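Regulator of G-protein signaling 16 (Mus musculus, PDB 3C7L) speeds GTP hydrolysis by G protein alpha subunits through the RGS domain captured here, driving them into the inactive GDP-bound form and so shortening receptor signals, including phototransduction. Local coordinates at residues L16-S21 and L26-G31; E45-F50 and R116-K121; E55-I60 and A67-H72; H72-Y77 and L95-L100; P125-L128 and A132-D135. All blocks are in the same frame, centred on the assembly; numbering follows the deposited sequence.

Contact 1. Residues L16-S21 and L26-G31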
# COMPACT_ATOMS: atom_id res chain seq x y z
N LEU A 16 5.60 18.07 -10.04
CA LEU A 16 6.76 18.45 -9.25
C LEU A 16 6.60 17.84 -7.86
O LEU A 16 7.55 17.30 -7.29
CB LEU A 16 6.85 19.98 -9.15
CG LEU A 16 8.10 20.65 -8.57
CD1 LEU A 16 7.96 22.16 -8.68
CD2 LEU A 16 8.28 20.27 -7.13
N GLY A 17 5.39 17.93 -7.32
CA GLY A 17 5.15 17.37 -6.00
C GLY A 17 5.45 15.88 -5.90
O GLY A 17 5.88 15.41 -4.85
N TRP A 18 5.24 15.14 -6.98
CA TRP A 18 5.48 13.70 -6.96
C TRP A 18 6.92 13.34 -6.58
O TRP A 18 7.16 12.29 -5.98
CB TRP A 18 5.16 13.06 -8.31
CG TRP A 18 3.78 13.28 -8.84
CD1 TRP A 18 2.77 13.99 -8.25
CD2 TRP A 18 3.28 12.86 -10.11
NE1 TRP A 18 1.68 14.05 -9.08
CE2 TRP A 18 1.97 13.36 -10.23
CE3 TRP A 18 3.82 12.11 -11.16
CZ2 TRP A 18 1.19 13.13 -11.37
CZ3 TRP A 18 3.05 11.88 -12.29
CH2 TRP A 18 1.75 12.40 -12.39
N ARG A 19 7.88 14.18 -6.95
CA ARG A 19 9.26 13.86 -6.58
C ARG A 19 9.69 14.56 -5.30
O ARG A 19 10.75 14.26 -4.76
CB ARG A 19 10.22 14.15 -7.74
CG ARG A 19 10.22 15.55 -8.26
CD ARG A 19 10.74 15.57 -9.70
NE ARG A 19 11.84 16.51 -9.88
CZ ARG A 19 11.78 17.79 -9.56
NH1 ARG A 19 10.68 18.31 -9.04
NH2 ARG A 19 12.84 18.56 -9.75
N GLU A 20 8.88 15.49 -4.81
CA GLU A 20 9.21 16.17 -3.56
C GLU A 20 8.75 15.30 -2.39
O GLU A 20 9.33 15.35 -1.31
CB GLU A 20 8.51 17.53 -3.45
CG GLU A 20 8.98 18.60 -4.41
CD GLU A 20 8.30 19.93 -4.13
OE1 GLU A 20 7.07 19.92 -3.88
OE2 GLU A 20 8.97 20.98 -4.17
N SER A 21 7.70 14.52 -2.62
CA SER A 21 7.15 13.66 -1.57
C SER A 21 6.35 12.49 -2.11
O SER A 21 5.46 12.66 -2.94
CB SER A 21 6.24 14.49 -0.66
OG SER A 21 5.50 13.64 0.20
N LEU A 26 1.11 9.83 -4.13
CA LEU A 26 0.00 8.95 -3.73
C LEU A 26 -1.36 9.63 -3.59
O LEU A 26 -2.38 8.96 -3.45
CB LEU A 26 0.36 8.24 -2.43
CG LEU A 26 1.61 7.36 -2.54
CD1 LEU A 26 2.07 6.91 -1.18
CD2 LEU A 26 1.31 6.17 -3.45
N ASN A 27 -1.38 10.96 -3.64
CA ASN A 27 -2.62 11.72 -3.52
C ASN A 27 -2.99 12.30 -4.89
O ASN A 27 -3.95 13.06 -5.02
CB ASN A 27 -2.46 12.86 -2.51
CG ASN A 27 -3.75 13.62 -2.27
OD1 ASN A 27 -3.73 14.75 -1.77
ND2 ASN A 27 -4.88 13.02 -2.62
N SER A 28 -2.21 11.94 -5.90
CA SER A 28 -2.46 12.44 -7.25
C SER A 28 -3.16 11.39 -8.10
O SER A 28 -2.76 10.23 -8.12
CB SER A 28 -1.13 12.84 -7.91
OG SER A 28 -1.27 13.04 -9.30
N LYS A 29 -4.20 11.80 -8.82
CA LYS A 29 -4.93 10.88 -9.68
C LYS A 29 -4.03 10.34 -10.78
O LYS A 29 -3.93 9.13 -10.98
CB LYS A 29 -6.14 11.59 -10.29
CG LYS A 29 -6.74 10.87 -11.49
CD LYS A 29 -7.98 11.61 -11.99
CE LYS A 29 -8.13 11.50 -13.49
NZ LYS A 29 -8.15 10.10 -13.95
N ASN A 30 -3.37 11.25 -11.50
CA ASN A 30 -2.48 10.84 -12.59
C ASN A 30 -1.23 10.16 -12.06
O ASN A 30 -0.72 9.22 -12.67
CB ASN A 30 -2.08 12.05 -13.45
CG ASN A 30 -3.24 12.61 -14.26
OD1 ASN A 30 -4.14 11.87 -14.67
ND2 ASN A 30 -3.22 13.91 -14.50
N GLY A 31 -0.73 10.64 -10.92
CA GLY A 31 0.46 10.05 -10.33
C GLY A 31 0.22 8.60 -9.95
O GLY A 31 1.00 7.71 -10.31
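With its CG beside the backbone N (chi1 -56°), Trp18 reaches out from helix 15-20 and lays its indole across the first turn of helix 29-40, while Ser28 turns OG anti to its own backbone N (chi1 167°), which points the hydroxyl at the backbone N-H of Gly31. Ser28 is the N-cap: Gly31 N donates to its OG at 2.9 Å, with an N-H...O angle of 155°. Gly31 CA sits over one face of the indole in a CH-pi contact, 3.4 Å from the centroid of the six-membered ring, and Trp18 CZ2 comes within 3.2 Å of Gly31 N. Glycine suits this place because a CB would point straight into the indole, where there is no room. At the far end of the ring, Trp18 CH2 rests 4.0 Å from Asn30 CB. Trp18 NE1 has a weak hydrogen bond to Asp14, and the carbonyl of Trp18 accepts from the hydroxyl of Tyr124 on helix 109-128. A small polar cap and a bare glycine thus let a large flat ring join helix 15-20 to the start of helix 29-40 in the terminal part of the RGS fold, the serine satisfying a first-turn N-H.

Contact 2. Residues E45-F50 and R116-K121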
# COMPACT_ATOMS: atom_id res chain seq x y z
N GLU A 45 2.31 -4.26 -8.07
CA GLU A 45 1.24 -3.28 -7.87
C GLU A 45 0.43 -3.54 -6.60
O GLU A 45 -0.26 -2.65 -6.10
CB GLU A 45 0.28 -3.25 -9.07
CG GLU A 45 -0.74 -4.37 -9.12
CD GLU A 45 -0.21 -5.63 -9.79
OE1 GLU A 45 1.01 -5.72 -9.99
OE2 GLU A 45 -1.03 -6.52 -10.10
N GLU A 46 0.51 -4.76 -6.07
CA GLU A 46 -0.20 -5.11 -4.85
C GLU A 46 0.27 -4.24 -3.69
O GLU A 46 -0.49 -3.99 -2.75
CB GLU A 46 0.01 -6.58 -4.48
CG GLU A 46 1.44 -6.92 -4.11
CD GLU A 46 2.25 -7.44 -5.28
OE1 GLU A 46 1.92 -7.11 -6.44
OE2 GLU A 46 3.24 -8.17 -5.03
N ASN A 47 1.52 -3.78 -3.74
CA ASN A 47 2.05 -2.93 -2.67
C ASN A 47 1.26 -1.63 -2.61
O ASN A 47 0.90 -1.15 -1.52
CB ASN A 47 3.53 -2.61 -2.90
CG ASN A 47 4.41 -3.84 -2.75
OD1 ASN A 47 4.11 -4.74 -1.97
ND2 ASN A 47 5.53 -3.86 -3.49
N LEU A 48 1.00 -1.05 -3.78
CA LEU A 48 0.25 0.20 -3.86
C LEU A 48 -1.23 -0.00 -3.54
O LEU A 48 -1.84 0.83 -2.87
CB LEU A 48 0.40 0.80 -5.26
CG LEU A 48 -0.43 2.06 -5.56
CD1 LEU A 48 -0.07 3.17 -4.58
CD2 LEU A 48 -0.17 2.50 -6.99
N GLU A 49 -1.81 -1.10 -4.01
CA GLU A 49 -3.22 -1.39 -3.76
C GLU A 49 -3.46 -1.58 -2.27
O GLU A 49 -4.46 -1.12 -1.72
CB GLU A 49 -3.65 -2.63 -4.55
CG GLU A 49 -3.59 -2.39 -6.05
CD GLU A 49 -3.87 -3.63 -6.88
OE1 GLU A 49 -3.94 -4.75 -6.33
OE2 GLU A 49 -4.00 -3.47 -8.11
N PHE A 50 -2.52 -2.25 -1.61
CA PHE A 50 -2.62 -2.49 -0.18
C PHE A 50 -2.53 -1.17 0.60
O PHE A 50 -3.31 -0.93 1.52
CB PHE A 50 -1.50 -3.44 0.27
CG PHE A 50 -1.37 -3.55 1.77
CD1 PHE A 50 -2.44 -3.96 2.55
CD2 PHE A 50 -0.16 -3.25 2.39
CE1 PHE A 50 -2.31 -4.07 3.93
CE2 PHE A 50 -0.03 -3.34 3.76
CZ PHE A 50 -1.10 -3.76 4.54
N ARG A 116 5.23 0.38 2.37
CA ARG A 116 5.55 1.72 1.88
C ARG A 116 7.04 1.79 1.53
O ARG A 116 7.42 2.32 0.48
CB ARG A 116 5.24 2.77 2.95
CG ARG A 116 5.57 4.18 2.50
CD ARG A 116 5.60 5.18 3.65
NE ARG A 116 6.08 6.48 3.17
CZ ARG A 116 5.32 7.55 2.98
NH1 ARG A 116 4.02 7.52 3.24
NH2 ARG A 116 5.87 8.65 2.49
N THR A 117 7.88 1.26 2.42
CA THR A 117 9.32 1.28 2.20
C THR A 117 9.71 0.43 0.99
O THR A 117 10.65 0.75 0.27
CB THR A 117 10.08 0.79 3.45
OG1 THR A 117 9.81 1.68 4.53
CG2 THR A 117 11.58 0.75 3.19
N LEU A 118 8.96 -0.65 0.77
CA LEU A 118 9.21 -1.53 -0.37
C LEU A 118 9.11 -0.67 -1.64
O LEU A 118 9.85 -0.88 -2.60
CB LEU A 118 8.15 -2.64 -0.39
CG LEU A 118 8.53 -4.09 -0.69
CD1 LEU A 118 9.72 -4.54 0.14
CD2 LEU A 118 7.32 -4.97 -0.39
N MET A 119 8.20 0.29 -1.63
CA MET A 119 8.03 1.18 -2.78
C MET A 119 8.95 2.40 -2.72
O MET A 119 9.75 2.64 -3.63
CB MET A 119 6.57 1.67 -2.87
CG MET A 119 5.53 0.59 -3.13
SD MET A 119 3.83 1.22 -3.27
CE MET A 119 3.35 1.30 -1.56
N GLU A 120 8.83 3.17 -1.64
CA GLU A 120 9.59 4.39 -1.45
C GLU A 120 11.10 4.27 -1.62
O GLU A 120 11.74 5.19 -2.11
CB GLU A 120 9.26 4.98 -0.07
CG GLU A 120 9.68 6.43 0.13
CD GLU A 120 9.02 7.06 1.35
OE1 GLU A 120 8.88 6.35 2.37
OE2 GLU A 120 8.66 8.25 1.30
N LYS A 121 11.67 3.14 -1.24
CA LYS A 121 13.12 2.98 -1.35
C LYS A 121 13.60 2.18 -2.56
O LYS A 121 14.79 1.88 -2.67
CB LYS A 121 13.68 2.37 -0.07
CG LYS A 121 13.53 3.24 1.16
CD LYS A 121 14.18 4.61 0.97
CE LYS A 121 14.08 5.45 2.24
NZ LYS A 121 14.70 6.79 2.06
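Met119 lies against Asn47 and Leu48 with its chain straight at first, SD anti to CA, and then bent at the sulfur (chi3 -84°). Its CG, beside the backbone N (chi1 -64°), comes to 3.8 Å from Asn47 CB, and the straight next bond takes SD to 4.0 Å from Leu48 CB; the bend folds methyl CE over the backbone, 3.5 Å from Asn47 O. Asn47 points its CB at the opposing helix, and its side chain crosses that of Leu118 at about a right angle, Leu118 CD2 touching Asn47 OD1 at 3.6 Å and Asn47 ND2 at 3.7 Å. The segment axes pass 9.6 Å apart at -122°, so these side chains meet where helices 45-57 and 109-128 cross inside the RGS domain. Phe35 and Phe22 also touch Met119. Replacing Met119 with an alanine would take away the thioether, and a gap would probably open beside Asn47 CB and Leu48, with both phenylalanines losing a neighbour. Arg116 grips Glu120 side-on through NE and NH2, and its NH1 reaches Asp23. Flexible and faintly polar, the thioether can follow both a carbonyl and aliphatic carbon, which makes this crossing an almost wholly van der Waals one.

Contact 3. Residues E55-I60 and A67-H72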
# COMPACT_ATOMS: atom_id res chain seq x y z
N GLU A 55 -5.50 3.17 3.74
CA GLU A 55 -5.92 4.56 3.87
C GLU A 55 -7.43 4.71 3.96
O GLU A 55 -7.94 5.53 4.72
CB GLU A 55 -5.40 5.38 2.68
CG GLU A 55 -3.92 5.64 2.72
CD GLU A 55 -3.48 6.36 3.98
OE1 GLU A 55 -3.01 5.69 4.92
OE2 GLU A 55 -3.62 7.59 4.04
N GLU A 56 -8.17 3.92 3.18
CA GLU A 56 -9.61 4.02 3.24
C GLU A 56 -10.14 3.32 4.50
O GLU A 56 -11.15 3.73 5.07
CB GLU A 56 -10.24 3.41 1.97
CG GLU A 56 -10.00 1.93 1.78
CD GLU A 56 -10.81 1.35 0.62
OE1 GLU A 56 -12.02 1.66 0.54
OE2 GLU A 56 -10.25 0.57 -0.18
N PHE A 57 -9.43 2.29 4.95
CA PHE A 57 -9.82 1.54 6.15
C PHE A 57 -9.87 2.42 7.40
O PHE A 57 -10.78 2.30 8.22
CB PHE A 57 -8.83 0.39 6.39
CG PHE A 57 -9.02 -0.31 7.72
CD1 PHE A 57 -10.12 -1.13 7.94
CD2 PHE A 57 -8.08 -0.15 8.74
CE1 PHE A 57 -10.29 -1.78 9.16
CE2 PHE A 57 -8.24 -0.80 9.97
CZ PHE A 57 -9.35 -1.61 10.18
N LYS A 58 -8.89 3.30 7.56
CA LYS A 58 -8.85 4.15 8.73
C LYS A 58 -9.92 5.23 8.80
O LYS A 58 -10.07 5.91 9.81
CB LYS A 58 -7.46 4.78 8.88
CG LYS A 58 -6.43 3.78 9.38
CD LYS A 58 -5.18 4.48 9.87
CE LYS A 58 -4.19 3.49 10.48
NZ LYS A 58 -2.95 4.17 10.95
N LYS A 59 -10.68 5.38 7.72
CA LYS A 59 -11.76 6.36 7.68
C LYS A 59 -13.07 5.76 8.18
O LYS A 59 -14.04 6.47 8.44
CB LYS A 59 -11.95 6.88 6.25
CG LYS A 59 -13.19 7.73 6.07
CD LYS A 59 -13.37 8.17 4.64
CE LYS A 59 -14.70 8.88 4.46
NZ LYS A 59 -15.83 7.95 4.77
N ILE A 60 -13.10 4.43 8.32
CA ILE A 60 -14.30 3.72 8.78
C ILE A 60 -14.52 3.92 10.28
O ILE A 60 -13.61 3.74 11.08
CB ILE A 60 -14.19 2.21 8.49
CG1 ILE A 60 -14.00 1.98 6.98
CG2 ILE A 60 -15.44 1.48 8.97
CD1 ILE A 60 -13.84 0.53 6.60
N ALA A 67 -14.54 -4.31 11.30
CA ALA A 67 -14.29 -5.74 11.43
C ALA A 67 -14.29 -6.42 10.07
O ALA A 67 -13.35 -7.16 9.73
CB ALA A 67 -15.36 -6.38 12.32
N SER A 68 -15.33 -6.16 9.28
CA SER A 68 -15.47 -6.74 7.96
C SER A 68 -14.33 -6.35 7.01
O SER A 68 -13.70 -7.21 6.39
CB SER A 68 -16.82 -6.33 7.35
OG SER A 68 -16.94 -6.80 6.02
N ARG A 69 -14.08 -5.05 6.89
CA ARG A 69 -13.02 -4.56 6.01
C ARG A 69 -11.64 -5.09 6.44
O ARG A 69 -10.84 -5.49 5.61
CB ARG A 69 -13.02 -3.03 6.00
CG ARG A 69 -11.86 -2.40 5.25
CD ARG A 69 -11.94 -2.58 3.74
NE ARG A 69 -12.92 -1.70 3.13
CZ ARG A 69 -14.19 -2.02 2.92
NH1 ARG A 69 -14.63 -3.23 3.25
NH2 ARG A 69 -15.02 -1.14 2.37
N ALA A 70 -11.38 -5.10 7.75
CA ALA A 70 -10.10 -5.58 8.27
C ALA A 70 -9.84 -7.02 7.85
O ALA A 70 -8.72 -7.39 7.50
CB ALA A 70 -10.08 -5.46 9.78
N HIS A 71 -10.89 -7.84 7.90
CA HIS A 71 -10.80 -9.25 7.52
C HIS A 71 -10.55 -9.42 6.03
O HIS A 71 -9.81 -10.31 5.62
CB HIS A 71 -12.07 -9.99 7.93
CG HIS A 71 -12.14 -10.30 9.40
ND1 HIS A 71 -13.32 -10.33 10.10
CD2 HIS A 71 -11.16 -10.59 10.29
CE1 HIS A 71 -13.08 -10.63 11.36
NE2 HIS A 71 -11.77 -10.80 11.50
N HIS A 72 -11.18 -8.57 5.22
CA HIS A 72 -10.99 -8.63 3.77
C HIS A 72 -9.57 -8.20 3.42
O HIS A 72 -8.92 -8.82 2.58
CB HIS A 72 -12.00 -7.74 3.05
CG HIS A 72 -11.67 -7.50 1.60
ND1 HIS A 72 -11.68 -8.51 0.66
CD2 HIS A 72 -11.27 -6.39 0.95
CE1 HIS A 72 -11.31 -8.03 -0.51
NE2 HIS A 72 -11.05 -6.74 -0.36
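Apolar contact carries most of the meeting between Phe57 and Arg69. The methylene Arg69 CG comes to the edge of the phenyl ring of Phe57, 3.4 Å from Phe57 CD1, and farther round the ring Phe57 CE1 touches Ala70 CB at 3.7 Å. From the turn that follows, Ile60 brings CD1 to 3.7 Å from Arg69 CB, crossing the arginine at about a right angle and lying over one face of its guanidinium. An arginine suits this half-covered place because its stem is greasy and its tip charged: bends at chi2 (70°) and chi3 (76°) press the stem to the hydrocarbon groups and fold the guanidinium back beside them. The electrostatic part is looser. Glu56 OE1 stands 4.3 Å from Arg69 NE, too far for a salt bridge, though the opposite charges probably still attract. Backbone bonding supplies the last element, a type I turn in which Ile60 N donates to Phe57 O at 3.2 Å and brings Ile60 round to the arginine. Inward, Phe57 meets Phe108 edge-to-face and also touches Ile73. With a serine at Phe57, the ring would be missing, and Ala70 and Phe108 would probably lose their shared aromatic partner. The whole is a helix-loop-helix connection, joining antiparallel helices 45-57 and 63-78 of the four-helix bundle of the RGS fold.

Contact 4. Residues H72-Y77 and L95-L100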
# COMPACT_ATOMS: atom_id res chain seq x y z
N HIS A 72 -11.18 -8.57 5.22
CA HIS A 72 -10.99 -8.63 3.77
C HIS A 72 -9.57 -8.20 3.42
O HIS A 72 -8.92 -8.82 2.58
CB HIS A 72 -12.00 -7.74 3.05
CG HIS A 72 -11.67 -7.50 1.60
ND1 HIS A 72 -11.68 -8.51 0.66
CD2 HIS A 72 -11.27 -6.39 0.95
CE1 HIS A 72 -11.31 -8.03 -0.51
NE2 HIS A 72 -11.05 -6.74 -0.36
N ILE A 73 -9.09 -7.14 4.06
CA ILE A 73 -7.73 -6.64 3.80
C ILE A 73 -6.70 -7.70 4.20
O ILE A 73 -5.74 -7.95 3.48
CB ILE A 73 -7.48 -5.32 4.57
CG1 ILE A 73 -8.28 -4.19 3.91
CG2 ILE A 73 -5.98 -4.99 4.58
CD1 ILE A 73 -8.17 -2.85 4.62
N PHE A 74 -6.91 -8.32 5.36
CA PHE A 74 -6.00 -9.35 5.85
C PHE A 74 -5.99 -10.56 4.89
O PHE A 74 -4.94 -11.07 4.52
CB PHE A 74 -6.44 -9.81 7.24
CG PHE A 74 -5.52 -10.83 7.86
CD1 PHE A 74 -4.36 -10.43 8.51
CD2 PHE A 74 -5.81 -12.18 7.76
CE1 PHE A 74 -3.50 -11.38 9.07
CE2 PHE A 74 -4.95 -13.14 8.32
CZ PHE A 74 -3.80 -12.73 8.97
N ASP A 75 -7.18 -11.02 4.50
CA ASP A 75 -7.29 -12.17 3.61
C ASP A 75 -6.80 -11.90 2.20
O ASP A 75 -6.32 -12.79 1.52
CB ASP A 75 -8.75 -12.65 3.53
CG ASP A 75 -9.23 -13.26 4.83
OD1 ASP A 75 -8.39 -13.58 5.70
OD2 ASP A 75 -10.47 -13.42 4.98
N GLU A 76 -6.94 -10.66 1.75
CA GLU A 76 -6.51 -10.32 0.41
C GLU A 76 -5.03 -9.98 0.27
O GLU A 76 -4.40 -10.36 -0.72
CB GLU A 76 -7.35 -9.16 -0.15
CG GLU A 76 -6.84 -8.62 -1.47
CD GLU A 76 -7.88 -7.85 -2.24
OE1 GLU A 76 -8.56 -6.98 -1.65
OE2 GLU A 76 -8.01 -8.10 -3.46
N TYR A 77 -4.47 -9.28 1.25
CA TYR A 77 -3.07 -8.86 1.18
C TYR A 77 -2.07 -9.38 2.21
O TYR A 77 -0.87 -9.43 1.92
CB TYR A 77 -2.98 -7.33 1.23
CG TYR A 77 -3.83 -6.59 0.22
CD1 TYR A 77 -5.09 -6.11 0.57
CD2 TYR A 77 -3.36 -6.33 -1.06
CE1 TYR A 77 -5.86 -5.39 -0.33
CE2 TYR A 77 -4.12 -5.60 -1.98
CZ TYR A 77 -5.37 -5.13 -1.60
OH TYR A 77 -6.12 -4.40 -2.49
N LEU A 95 2.16 -10.28 13.69
CA LEU A 95 1.78 -9.08 14.44
C LEU A 95 0.42 -8.59 13.96
O LEU A 95 -0.46 -8.27 14.77
CB LEU A 95 2.82 -7.97 14.23
CG LEU A 95 2.46 -6.63 14.85
CD1 LEU A 95 2.74 -6.69 16.33
CD2 LEU A 95 3.25 -5.49 14.22
N THR A 96 0.24 -8.53 12.65
CA THR A 96 -1.01 -8.07 12.07
C THR A 96 -2.17 -8.98 12.48
O THR A 96 -3.24 -8.50 12.82
CB THR A 96 -0.90 -8.00 10.53
OG1 THR A 96 0.21 -7.16 10.18
CG2 THR A 96 -2.17 -7.43 9.93
N LYS A 97 -1.94 -10.29 12.46
CA LYS A 97 -2.97 -11.24 12.86
C LYS A 97 -3.34 -11.03 14.33
O LYS A 97 -4.51 -11.05 14.70
CB LYS A 97 -2.48 -12.67 12.65
CG LYS A 97 -3.48 -13.74 13.07
CD LYS A 97 -2.87 -15.14 12.98
CE LYS A 97 -3.89 -16.21 13.35
NZ LYS A 97 -3.31 -17.59 13.26
N THR A 98 -2.32 -10.83 15.17
CA THR A 98 -2.52 -10.60 16.60
C THR A 98 -3.33 -9.33 16.81
O THR A 98 -4.22 -9.29 17.66
CB THR A 98 -1.16 -10.46 17.33
OG1 THR A 98 -0.45 -11.70 17.25
CG2 THR A 98 -1.37 -10.08 18.79
N ASN A 99 -3.01 -8.30 16.04
CA ASN A 99 -3.73 -7.04 16.14
C ASN A 99 -5.16 -7.23 15.68
O ASN A 99 -6.08 -6.61 16.19
CB ASN A 99 -3.06 -5.97 15.28
CG ASN A 99 -1.68 -5.60 15.77
OD1 ASN A 99 -1.32 -5.88 16.92
ND2 ASN A 99 -0.90 -4.94 14.92
N LEU A 100 -5.34 -8.10 14.69
CA LEU A 100 -6.65 -8.40 14.15
C LEU A 100 -7.47 -9.08 15.24
O LEU A 100 -8.68 -8.90 15.34
CB LEU A 100 -6.51 -9.32 12.93
CG LEU A 100 -7.68 -9.47 11.95
CD1 LEU A 100 -7.83 -8.19 11.14
CD2 LEU A 100 -7.42 -10.65 11.03
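Phe74 projects from helix 63-78 into the side of helix 90-101, two neighbouring members of the antiparallel four-helix bundle of the RGS fold. Three residues receive its ring. Leu100 CD2 lies over one face in a CH-pi contact, 4.0 Å from the centroid and 21° off the normal. Thr96 CG2 is at the ring edge, 4.0 Å from Phe74 CD1. Lys97 offers backbone and stem, its CA being 3.8 Å from Phe74 CE1 and its CB 3.9 Å from Phe74 CZ, while the extended chain beyond leads the ammonium group away toward solvent. A large ring is needed here, since the segment axes are 11.4 Å apart and run at 159°; with CG anti to the backbone N (chi1 -177°), the phenylalanine bridges that width. The second shell fixes the receiving side. Thr96 OG1 is bonded to the carbonyl of Thr92 one turn back, which leaves its methyl to face the phenylalanine, and the Thr96 side chain also touches Ile78 and Phe108. Leu100 is wedged in turn against Ala70 and His71, a turn before Phe74. On the helix that carries the ring, Asp75 has a weak, long ion pair with Arg79, and its OD1 lies in the ring plane at the edge, 3.6 Å from Phe74 CD2.

Contact 5. Residues P125-L128 and A132-D135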
# COMPACT_ATOMS: atom_id res chain seq x y z
N PRO A 125 11.71 5.50 -6.68
CA PRO A 125 12.80 6.23 -7.34
C PRO A 125 13.01 5.77 -8.79
O PRO A 125 13.37 6.58 -9.64
CB PRO A 125 14.00 5.92 -6.46
CG PRO A 125 13.39 5.83 -5.10
CD PRO A 125 12.16 4.99 -5.37
N ARG A 126 12.80 4.49 -9.07
CA ARG A 126 12.98 4.02 -10.44
C ARG A 126 11.85 4.54 -11.33
O ARG A 126 12.05 4.78 -12.52
CB ARG A 126 13.06 2.48 -10.49
CG ARG A 126 14.39 1.95 -9.94
CD ARG A 126 14.59 0.45 -10.12
NE ARG A 126 13.70 -0.35 -9.28
CZ ARG A 126 12.56 -0.88 -9.70
NH1 ARG A 126 12.14 -0.69 -10.94
NH2 ARG A 126 11.83 -1.62 -8.86
N PHE A 127 10.67 4.72 -10.75
CA PHE A 127 9.53 5.24 -11.49
C PHE A 127 9.84 6.66 -11.94
O PHE A 127 9.52 7.06 -13.07
CB PHE A 127 8.27 5.28 -10.61
CG PHE A 127 7.16 6.15 -11.16
CD1 PHE A 127 6.51 5.81 -12.35
CD2 PHE A 127 6.77 7.32 -10.51
CE1 PHE A 127 5.50 6.61 -12.87
CE2 PHE A 127 5.75 8.13 -11.02
CZ PHE A 127 5.12 7.77 -12.21
N LEU A 128 10.45 7.43 -11.05
CA LEU A 128 10.79 8.82 -11.35
C LEU A 128 11.84 8.94 -12.44
O LEU A 128 11.92 9.96 -13.12
CB LEU A 128 11.28 9.53 -10.08
CG LEU A 128 10.25 9.62 -8.95
CD1 LEU A 128 10.90 10.32 -7.75
CD2 LEU A 128 9.02 10.38 -9.42
N ALA A 132 7.71 6.94 -17.96
CA ALA A 132 6.37 7.11 -17.39
C ALA A 132 6.25 8.40 -16.59
O ALA A 132 5.19 9.01 -16.54
CB ALA A 132 6.01 5.90 -16.53
N TYR A 133 7.34 8.81 -15.95
CA TYR A 133 7.34 10.05 -15.19
C TYR A 133 8.02 11.16 -15.99
O TYR A 133 7.48 12.26 -16.12
CB TYR A 133 8.08 9.89 -13.85
CG TYR A 133 8.17 11.19 -13.10
CD1 TYR A 133 7.06 11.73 -12.45
CD2 TYR A 133 9.34 11.95 -13.12
CE1 TYR A 133 7.11 12.98 -11.84
CE2 TYR A 133 9.41 13.20 -12.52
CZ TYR A 133 8.29 13.71 -11.88
OH TYR A 133 8.35 14.95 -11.29
N ARG A 134 9.20 10.86 -16.53
CA ARG A 134 9.97 11.83 -17.29
C ARG A 134 9.21 12.50 -18.43
O ARG A 134 9.42 13.68 -18.71
CB ARG A 134 11.25 11.19 -17.82
CG ARG A 134 12.31 10.99 -16.75
CD ARG A 134 13.55 10.34 -17.32
NE ARG A 134 14.63 10.29 -16.34
CZ ARG A 134 15.74 9.57 -16.50
NH1 ARG A 134 15.91 8.85 -17.60
NH2 ARG A 134 16.68 9.58 -15.57
N ASP A 135 8.34 11.75 -19.10
CA ASP A 135 7.57 12.31 -20.21
C ASP A 135 6.53 13.32 -19.70
O ASP A 135 6.17 14.25 -20.41
CB ASP A 135 6.87 11.20 -20.99
CG ASP A 135 7.84 10.31 -21.76
OD1 ASP A 135 7.40 9.27 -22.29
OD2 ASP A 135 9.04 10.66 -21.84
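Tyr133 packs into the angle between Phe127 and Leu128, meeting each with a different part. Its CB stands over the face of the Phe127 ring, 4.1 Å from the centroid, and beyond CB the phenol turns an edge toward that same face in an offset edge-to-face pair, centroids 5.9 Å apart and planes at 62°. Leu128 covers the tyrosine ring: methyl CD2 sits over the centre of one face, 3.8 Å from the centroid and 9° off the normal, a CH-pi contact suited to a branched aliphatic chain. Backbone joins in, Phe127 O lying 3.3 Å from Tyr133 CB and Leu128 O 3.3 Å from Tyr133 CD2. A short bend makes this closeness possible, for helix 131-134 follows almost at once after the end of helix 109-128 in the terminal subdomain of the RGS fold, and Ser130 in the bend bonds to the carbonyl of Phe127. Small enough to fit beside the ring, Ala132 places CB 3.8 Å from Phe127 CE1. Deeper in, Phe127 meets the ring of Phe35 and the side chain of Ala34 on helix 29-40. The phenol of Tyr133 ends on helix 15-20, where OH is hydrogen-bonded to the carbonyl of Val15; by similarity this tyrosine can be phosphorylated, though unmodified here.

Contact 2 is the central one, its centre about 5 Å from the centre of the chain, setting thioether, amide and methyl groups between crossing helices. Contacts 3 and 4 both use helix 63-78; both are partly buried and set a phenylalanine against aliphatic stems whose charged tips stay near the surface. Contact 5 lies across the centre from both, and contact 1 across it from contact 4; contacts 1 and 5 touch each other through Trp18 and Tyr133, so the two ends of the modelled domain meet around aromatic rings. Contact 1 is buried and includes a helix cap, whereas contact 5 is partly exposed. Helix 109-128 links contacts 2 and 5, and Leu26 against Leu48 links contacts 1 and 2.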